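Local structure of UDP-galactopyranose mutase (3HDQ) at residues A113-Q118 with N130-L135; S307-I312 with S321-Y326. The protein probably catalyses the interconversion of UDP-galactopyranose and UDP-galactofuranose, a ring contraction that depends on its bound FAD. One frame throughout, in Å; residues are numbered along the deposited sequence.

Contact 1: residues A113-Q118 with N130-L135; sequences ASVDGQ and NRLYGL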
loop_
_atom_site.group_PDB
_atom_site.type_symbol
_atom_site.label_atom_id
_atom_site.label_comp_id
_atom_site.label_asym_id
_atom_site.label_seq_id
_atom_site.Cartn_x
_atom_site.Cartn_y
_atom_site.Cartn_z
ATOM N N ALA A 113 -24.578 22.325 4.798
ATOM C CA ALA A 113 -23.933 23.601 4.507
ATOM C C ALA A 113 -24.053 24.536 5.699
ATOM O O ALA A 113 -25.122 24.664 6.290
ATOM C CB ALA A 113 -24.538 24.242 3.263
ATOM N N SER A 114 -22.946 25.179 6.050
ATOM C CA SER A 114 -22.929 26.136 7.144
ATOM C C SER A 114 -23.331 27.518 6.636
ATOM O O SER A 114 -22.580 28.185 5.922
ATOM C CB SER A 114 -21.551 26.169 7.795
ATOM O OG SER A 114 -21.504 27.142 8.818
ATOM N N VAL A 115 -24.536 27.933 7.003
ATOM C CA VAL A 115 -25.123 29.168 6.503
ATOM C C VAL A 115 -25.900 29.796 7.645
ATOM O O VAL A 115 -26.688 29.116 8.305
ATOM C CB VAL A 115 -26.095 28.863 5.342
ATOM C CG1 VAL A 115 -27.037 30.035 5.092
ATOM C CG2 VAL A 115 -25.319 28.500 4.078
ATOM N N ASP A 116 -25.671 31.079 7.893
ATOM C CA ASP A 116 -26.325 31.756 9.011
ATOM C C ASP A 116 -26.140 30.983 10.324
ATOM O O ASP A 116 -27.057 30.898 11.135
ATOM C CB ASP A 116 -27.830 31.946 8.731
ATOM C CG ASP A 116 -28.113 32.956 7.620
ATOM O OD1 ASP A 116 -27.159 33.606 7.146
ATOM O OD2 ASP A 116 -29.294 33.097 7.227
ATOM N N GLY A 117 -24.960 30.413 10.526
ATOM C CA GLY A 117 -24.648 29.723 11.766
ATOM C C GLY A 117 -25.457 28.463 12.037
ATOM O O GLY A 117 -25.475 27.957 13.156
ATOM N N GLN A 118 -26.129 27.957 11.013
ATOM C CA GLN A 118 -26.847 26.697 11.115
ATOM C C GLN A 118 -26.256 25.696 10.139
ATOM O O GLN A 118 -25.655 26.082 9.136
ATOM C CB GLN A 118 -28.310 26.890 10.727
ATOM C CG GLN A 118 -29.070 27.887 11.547
ATOM C CD GLN A 118 -30.303 28.382 10.807
ATOM O OE1 GLN A 118 -30.311 29.493 10.280
ATOM N NE2 GLN A 118 -31.334 27.545 10.734
ATOM N N ASN A 130 -37.470 25.908 4.928
ATOM C CA ASN A 130 -38.180 26.089 6.179
ATOM C C ASN A 130 -37.240 26.495 7.314
ATOM O O ASN A 130 -37.509 27.443 8.034
ATOM C CB ASN A 130 -38.989 24.834 6.530
ATOM C CG ASN A 130 -40.263 24.708 5.689
ATOM O OD1 ASN A 130 -40.749 25.695 5.130
ATOM N ND2 ASN A 130 -40.805 23.496 5.599
ATOM N N ARG A 131 -36.117 25.804 7.451
ATOM C CA ARG A 131 -35.237 26.068 8.572
ATOM C C ARG A 131 -34.542 27.415 8.455
ATOM O O ARG A 131 -34.312 28.092 9.466
ATOM C CB ARG A 131 -34.229 24.922 8.773
ATOM C CG ARG A 131 -34.869 23.610 9.255
ATOM C CD ARG A 131 -33.836 22.501 9.445
ATOM N NE ARG A 131 -32.815 22.910 10.406
ATOM C CZ ARG A 131 -31.595 22.383 10.499
ATOM N NH1 ARG A 131 -31.208 21.399 9.683
ATOM N NH2 ARG A 131 -30.755 22.850 11.414
ATOM N N LEU A 132 -34.218 27.812 7.227
ATOM C CA LEU A 132 -33.474 29.044 7.004
ATOM C C LEU A 132 -34.319 30.277 7.317
ATOM O O LEU A 132 -33.843 31.208 7.967
ATOM C CB LEU A 132 -32.942 29.123 5.563
ATOM C CG LEU A 132 -32.070 30.355 5.261
ATOM C CD1 LEU A 132 -30.763 30.289 6.033
ATOM C CD2 LEU A 132 -31.790 30.503 3.775
ATOM N N TYR A 133 -35.568 30.281 6.854
ATOM C CA TYR A 133 -36.422 31.471 6.948
ATOM C C TYR A 133 -37.482 31.375 8.050
ATOM O O TYR A 133 -38.250 32.315 8.270
ATOM C CB TYR A 133 -37.129 31.728 5.619
ATOM C CG TYR A 133 -36.220 32.043 4.453
ATOM C CD1 TYR A 133 -35.309 33.099 4.516
ATOM C CD2 TYR A 133 -36.293 31.308 3.271
ATOM C CE1 TYR A 133 -34.471 33.398 3.442
ATOM C CE2 TYR A 133 -35.456 31.604 2.191
ATOM C CZ TYR A 133 -34.557 32.649 2.286
ATOM O OH TYR A 133 -33.744 32.955 1.230
ATOM N N GLY A 134 -37.528 30.233 8.731
ATOM C CA GLY A 134 -38.545 29.984 9.739
ATOM C C GLY A 134 -39.933 29.761 9.153
ATOM O O GLY A 134 -40.932 30.142 9.762
ATOM N N LEU A 135 -40.005 29.147 7.973
ATOM C CA LEU A 135 -41.296 28.903 7.320
ATOM C C LEU A 135 -41.855 27.522 7.648
ATOM O O LEU A 135 -41.205 26.719 8.311
ATOM C CB LEU A 135 -41.184 29.053 5.798
ATOM C CG LEU A 135 -40.739 30.400 5.228
ATOM C CD1 LEU A 135 -40.398 30.282 3.743
ATOM C CD2 LEU A 135 -41.795 31.470 5.448
HETATM O O HOH W 1 -31.435 31.921 9.007
#
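Gln118 reaches Leu132 and Arg131 through its carboxamide, which is the polar half of this surface contact. Its NE2 donates to Arg131 O at 3.3 Å. The bond is nearly straight at the hydrogen (166°), and the acceptor lies in the plane of the amide, but the donor stands well above the Arg131 carbonyl plane, 67° out of it. OE1 is hydrogen-bonded to a water 3.0 Å away, and the same water is 2.7 Å from Leu132 O. Two successive carbonyls in the last turn of helix 126-133 are thus approached by one side chain, directly and through a water with more acceptors in reach than protons. An alanine here would probably leave Arg131 O without this donor and the water without one of its anchors. The apolar contact is Leu132 CD1 on Val115 CG1, at 3.9 Å. Asp116 OD2, a polar atom against a methyl, approaches the same CD1 at 3.4 Å. The leucine side chain crosses both at about a right angle.

The three partners of the helix come from a two-residue beta hairpin, a type I' turn joining strands 111-115 and 118-122. Val115 N bonds to Gln118 O, and Gln118 N to Val115 O, both at 3.0 Å, and Asp116 and Gly117 fill the turn with positive phi. Gly134, also with positive phi, is the first residue to leave helical phi/psi, and Leu135 N bonds back to Asn130 O. Further out, Leu132 packs on Leu120 and on Leu171 of helix 159-184, while Val115 rests against Phe175, a UDP-binding residue of that helix.

Contact 2: residues S307-I312 with S321-Y326; sequences SEFKHI and SVVYEY
Ser307 and Val323 form an antiparallel hydrogen-bonded pair: Ser307 N donates to Val323 O and Val323 N to Ser307 O, each at 3.1 Å. Ser307 O also receives the CA-H of Val322. One residue on, Glu308 and Val322 are a non-hydrogen-bonded pair, with Glu308 CG against Val322 CG1 at 3.9 Å. A weak third bond, Phe309 N to Ser321 O (3.3 Å), lies where the chain turns from strand 305-308 toward the following helix. Ser321 O accepts a second hydrogen bond, from a water 2.8 Å away, which in turn accepts from Lys310 N. On the face carrying Ser307, Val323 CG1 sits between its backbone N and carbonyl carbon and comes 3.6 Å from Phe309 CZ, approaching the ring obliquely.

A second water donates to Val323 O (3.1 Å) and to Glu325 OE1 (2.8 Å), and is hydrogen-bonded to Ser307 OG. Ser307 OG also pairs with Thr294 OG1, and Glu325 OE1 forms a salt bridge with Arg305, both partners being residues that bind UDP-galactose. Of the Glu308 carboxylate, OE1 is met by Leu289 N and Thr320 OG1, and OE2 by Leu290 N and weakly by His311 NE2, which also bonds Leu290 O. So many donors around this buried group are consistent with its being charged, and would probably fix it firmly beside the strand end.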
loop_
_atom_site.group_PDB
_atom_site.type_symbol
_atom_site.label_atom_id
_atom_site.label_comp_id
_atom_site.label_asym_id
_atom_site.label_seq_id
_atom_site.Cartn_x
_atom_site.Cartn_y
_atom_site.Cartn_z
ATOM N N SER A 307 -14.265 17.055 5.750
ATOM C CA SER A 307 -14.864 15.739 5.663
ATOM C C SER A 307 -14.282 14.831 6.733
ATOM O O SER A 307 -13.116 14.984 7.126
ATOM C CB SER A 307 -14.667 15.146 4.268
ATOM O OG SER A 307 -15.282 15.974 3.297
ATOM N N GLU A 308 -15.104 13.895 7.209
ATOM C CA GLU A 308 -14.706 12.980 8.284
ATOM C C GLU A 308 -14.859 11.550 7.798
ATOM O O GLU A 308 -15.971 11.058 7.611
ATOM C CB GLU A 308 -15.552 13.203 9.541
ATOM C CG GLU A 308 -15.116 12.374 10.736
ATOM C CD GLU A 308 -15.907 12.703 11.994
ATOM O OE1 GLU A 308 -15.459 12.316 13.096
ATOM O OE2 GLU A 308 -16.974 13.344 11.874
ATOM N N PHE A 309 -13.726 10.892 7.599
ATOM C CA PHE A 309 -13.691 9.651 6.849
ATOM C C PHE A 309 -14.471 8.490 7.445
ATOM O O PHE A 309 -15.001 7.666 6.698
ATOM C CB PHE A 309 -12.245 9.269 6.571
ATOM C CG PHE A 309 -11.578 10.201 5.613
ATOM C CD1 PHE A 309 -10.553 11.033 6.028
ATOM C CD2 PHE A 309 -12.022 10.286 4.296
ATOM C CE1 PHE A 309 -9.955 11.907 5.140
ATOM C CE2 PHE A 309 -11.438 11.165 3.406
ATOM C CZ PHE A 309 -10.407 11.979 3.825
ATOM N N LYS A 310 -14.563 8.427 8.772
ATOM C CA LYS A 310 -15.266 7.311 9.404
ATOM C C LYS A 310 -16.748 7.276 9.014
ATOM O O LYS A 310 -17.347 6.202 8.960
ATOM C CB LYS A 310 -15.094 7.321 10.925
ATOM C CG LYS A 310 -13.722 6.853 11.407
ATOM C CD LYS A 310 -13.466 7.293 12.856
ATOM C CE LYS A 310 -14.281 6.490 13.863
ATOM N NZ LYS A 310 -14.086 7.000 15.254
ATOM N N HIS A 311 -17.332 8.438 8.720
ATOM C CA HIS A 311 -18.713 8.464 8.239
ATOM C C HIS A 311 -18.775 7.718 6.908
ATOM O O HIS A 311 -19.743 7.019 6.613
ATOM C CB HIS A 311 -19.212 9.901 8.014
ATOM C CG HIS A 311 -19.507 10.667 9.269
ATOM N ND1 HIS A 311 -20.706 10.562 9.942
ATOM C CD2 HIS A 311 -18.774 11.580 9.949
ATOM C CE1 HIS A 311 -20.692 11.366 10.991
ATOM N NE2 HIS A 311 -19.528 11.991 11.020
ATOM N N ILE A 312 -17.733 7.893 6.101
ATOM C CA ILE A 312 -17.733 7.393 4.732
ATOM C C ILE A 312 -17.296 5.928 4.654
ATOM O O ILE A 312 -17.873 5.141 3.910
ATOM C CB ILE A 312 -16.847 8.275 3.824
ATOM C CG1 ILE A 312 -17.347 9.730 3.849
ATOM C CG2 ILE A 312 -16.843 7.732 2.416
ATOM C CD1 ILE A 312 -16.246 10.805 3.617
ATOM N N SER A 321 -10.141 10.911 11.912
ATOM C CA SER A 321 -9.342 11.742 11.015
ATOM C C SER A 321 -10.212 12.517 10.029
ATOM O O SER A 321 -11.160 11.979 9.449
ATOM C CB SER A 321 -8.321 10.899 10.243
ATOM O OG SER A 321 -7.348 10.370 11.106
ATOM N N VAL A 322 -9.860 13.781 9.834
ATOM C CA VAL A 322 -10.595 14.663 8.942
ATOM C C VAL A 322 -9.643 15.363 7.976
ATOM O O VAL A 322 -8.433 15.434 8.221
ATOM C CB VAL A 322 -11.363 15.745 9.735
ATOM C CG1 VAL A 322 -12.293 15.109 10.737
ATOM C CG2 VAL A 322 -10.387 16.697 10.428
ATOM N N VAL A 323 -10.205 15.889 6.888
ATOM C CA VAL A 323 -9.451 16.685 5.934
ATOM C C VAL A 323 -10.167 17.997 5.599
ATOM O O VAL A 323 -11.381 18.015 5.359
ATOM C CB VAL A 323 -9.182 15.907 4.624
ATOM C CG1 VAL A 323 -10.492 15.593 3.902
ATOM C CG2 VAL A 323 -8.244 16.700 3.727
ATOM N N TYR A 324 -9.397 19.083 5.596
ATOM C CA TYR A 324 -9.834 20.401 5.129
ATOM C C TYR A 324 -9.253 20.682 3.741
ATOM O O TYR A 324 -8.047 20.559 3.537
ATOM C CB TYR A 324 -9.338 21.485 6.086
ATOM C CG TYR A 324 -9.975 21.430 7.462
ATOM C CD1 TYR A 324 -11.059 22.236 7.776
ATOM C CD2 TYR A 324 -9.485 20.577 8.445
ATOM C CE1 TYR A 324 -11.640 22.192 9.027
ATOM C CE2 TYR A 324 -10.062 20.525 9.708
ATOM C CZ TYR A 324 -11.140 21.336 9.990
ATOM O OH TYR A 324 -11.732 21.295 11.228
ATOM N N GLU A 325 -10.105 21.068 2.795
ATOM C CA GLU A 325 -9.658 21.381 1.440
ATOM C C GLU A 325 -9.547 22.880 1.160
ATOM O O GLU A 325 -10.517 23.627 1.298
ATOM C CB GLU A 325 -10.598 20.773 0.401
ATOM C CG GLU A 325 -10.613 19.278 0.340
ATOM C CD GLU A 325 -11.752 18.777 -0.518
ATOM O OE1 GLU A 325 -12.654 18.123 0.039
ATOM O OE2 GLU A 325 -11.761 19.060 -1.737
ATOM N N TYR A 326 -8.364 23.302 0.730
ATOM C CA TYR A 326 -8.151 24.675 0.285
ATOM C C TYR A 326 -7.956 24.729 -1.238
ATOM O O TYR A 326 -7.015 24.142 -1.767
ATOM C CB TYR A 326 -6.928 25.273 0.984
ATOM C CG TYR A 326 -7.001 25.269 2.499
ATOM C CD1 TYR A 326 -6.911 24.080 3.220
ATOM C CD2 TYR A 326 -7.145 26.457 3.211
ATOM C CE1 TYR A 326 -6.976 24.075 4.611
ATOM C CE2 TYR A 326 -7.210 26.462 4.605
ATOM C CZ TYR A 326 -7.123 25.271 5.301
ATOM O OH TYR A 326 -7.184 25.274 6.684
HETATM O O HOH W 2 -13.009 17.735 2.780
HETATM O O HOH W 3 -12.694 9.850 10.537
#

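Both contacts belong to one mixed sheet, in which contact 1 lies at the outer hairpin 111-115/118-122 and contact 2 joins strands 305-308 and 320-336. Strand 294-296 runs between them: it pairs with Ser114 through Asn296 and meets Ser307 through Thr294, and both of these residues bind UDP-galactose. The centres of contact 1 and contact 2 are about 23 Å apart. The nearest atoms of contact 1 and contact 2 are about 11 Å apart, so the two do not touch. Contact 2 lies closer to the chemistry, with the Ser307 side chain about 5 Å from the bound substrate and Glu325 touching FAD. In contact 1 the Val115 side chain stays about 8 Å from the substrate, with Phe175 its nearby link to the nucleotide site.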